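Local coordinates for periplasmic beta-glucosidase (Pseudomonas aeruginosa, PDB 6R5T) that hydrolyses glycosidic bonds as a family 3 glycoside hydrolase of the periplasm, probably releasing beta-D-glucose from the non-reducing ends of beta-glucosides, at the interface of chains A and B. Coordinates in Å, arbitrary orientation; residue numbers count along the deposited sequence, not the author numbering. Chains: chain A/B, Periplasmic beta-glucosidase.

The interface of chains A and B. Residues chain A 134, 491, 571-572; chain B 134, 491, 570-572.
A:Arg134 holds the backbone of B:Gly572 where the opposite turn comes up against chain A, and B:Arg134 does the same to A:Gly572. In each half the NH1 nitrogen of the guanidinium donates to the glycine carbonyl, at 2.9 Å from A:Arg134 NH1 to B:Gly572 O, with 160° at the hydrogen. The oxygen lies close to the guanidinium plane, so the N-H points at it well; on the acceptor side, however, the donor sits above the carbonyl plane, about 66° out of it, and not along a lone pair. A bend at chi3 (-75°) turns the guanidinium back so that NH1 meets the carbonyl oxygen, which CD also touches, 3.3 Å from A:Arg134 CD to B:Gly572 O. The two guanidinium ends come within 6.0 Å of each other, A:Arg134 NH2 to B:Arg134 NH2, a like-charge pair that the carbonyl bonds may help to tolerate.

Apolar contact fills the centre, where the short 3-10 helices 571-573 of both chains meet. The valine side chains slide past each other in opposite directions, their CG1 methyls meeting at 3.9 Å between A:Val571 CG1 and B:Val571 CG1. The other branch, CG2 of A:Val571, lies anti to its own backbone nitrogen and packs on the CA of B:Gly572. A:Thr491 backs that glycine too, with CA to CA 4.1 Å between A:Thr491 and B:Gly572.

Water completes the seam. One molecule joins A:Thr491 O to both the amide of B:Gly572 and the hydroxyl OG of B:Ser570; its counterpart links the amide of A:Gly572 to B:Thr491 O, 2.7 Å from the water. A third spans the paired helices, 2.9 Å from both A:Val571 O and B:Val571 O.

The deposited dimer may or may not be the working form in the periplasm; within it, this small, symmetric patch ties each 3-10 turn to the opposite subunit through paired arginine-carbonyl bonds, a valine core and shared water.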
# COMPACT_ATOMS: atom_id res chain seq x y z
N ARG A 134 5.09 -5.51 6.75
CA ARG A 134 4.17 -5.56 7.93
C ARG A 134 3.49 -6.92 8.07
O ARG A 134 3.10 -7.29 9.18
CB ARG A 134 3.08 -4.50 7.78
CG ARG A 134 3.62 -3.08 7.77
CD ARG A 134 2.50 -2.10 7.51
NE ARG A 134 2.10 -2.13 6.12
CZ ARG A 134 1.21 -1.30 5.59
NH1 ARG A 134 0.58 -0.42 6.34
NH2 ARG A 134 0.91 -1.39 4.32
N THR A 491 2.34 -2.68 12.78
CA THR A 491 2.34 -1.27 12.38
C THR A 491 3.70 -0.61 12.61
O THR A 491 3.81 0.54 12.26
CB THR A 491 1.28 -0.46 13.13
OG1 THR A 491 1.60 -0.47 14.53
CG2 THR A 491 -0.09 -1.06 12.92
N VAL A 571 8.44 1.92 8.66
CA VAL A 571 7.15 1.39 8.17
C VAL A 571 6.47 2.42 7.26
O VAL A 571 5.73 2.02 6.34
CB VAL A 571 6.26 0.99 9.36
CG1 VAL A 571 5.72 2.19 10.15
CG2 VAL A 571 5.13 0.10 8.86
N GLY A 572 6.75 3.71 7.45
CA GLY A 572 6.11 4.71 6.61
C GLY A 572 6.65 4.74 5.21
O GLY A 572 6.08 5.49 4.41
N ARG B 134 -0.15 9.64 3.49
CA ARG B 134 1.26 10.07 3.33
C ARG B 134 1.45 11.03 2.17
O ARG B 134 2.41 11.85 2.20
CB ARG B 134 2.16 8.86 3.10
CG ARG B 134 2.18 7.91 4.27
CD ARG B 134 3.02 6.68 3.92
NE ARG B 134 2.31 5.80 3.03
CZ ARG B 134 2.76 4.62 2.66
NH1 ARG B 134 3.94 4.16 3.06
NH2 ARG B 134 2.03 3.90 1.83
N THR B 491 6.66 10.08 5.93
CA THR B 491 6.77 8.74 6.52
C THR B 491 6.17 8.68 7.93
O THR B 491 6.14 7.62 8.49
CB THR B 491 8.22 8.24 6.57
OG1 THR B 491 8.96 9.10 7.44
CG2 THR B 491 8.83 8.20 5.18
N SER B 570 -1.89 5.40 13.05
CA SER B 570 -0.47 5.61 12.74
C SER B 570 -0.25 5.34 11.25
O SER B 570 -1.10 4.68 10.63
CB SER B 570 0.41 4.73 13.60
OG SER B 570 0.28 3.39 13.21
N VAL B 571 0.92 5.71 10.81
CA VAL B 571 1.29 5.55 9.37
C VAL B 571 1.38 4.06 9.04
O VAL B 571 1.13 3.66 7.88
CB VAL B 571 2.61 6.26 9.08
CG1 VAL B 571 3.83 5.61 9.72
CG2 VAL B 571 2.77 6.42 7.58
N GLY B 572 1.66 3.22 10.04
CA GLY B 572 1.76 1.79 9.78
C GLY B 572 0.44 1.12 9.52
O GLY B 572 0.48 -0.07 9.16
O HOH W 1 3.18 3.21 12.72
O HOH W 2 7.50 5.63 9.69
O HOH W 3 2.88 2.25 6.01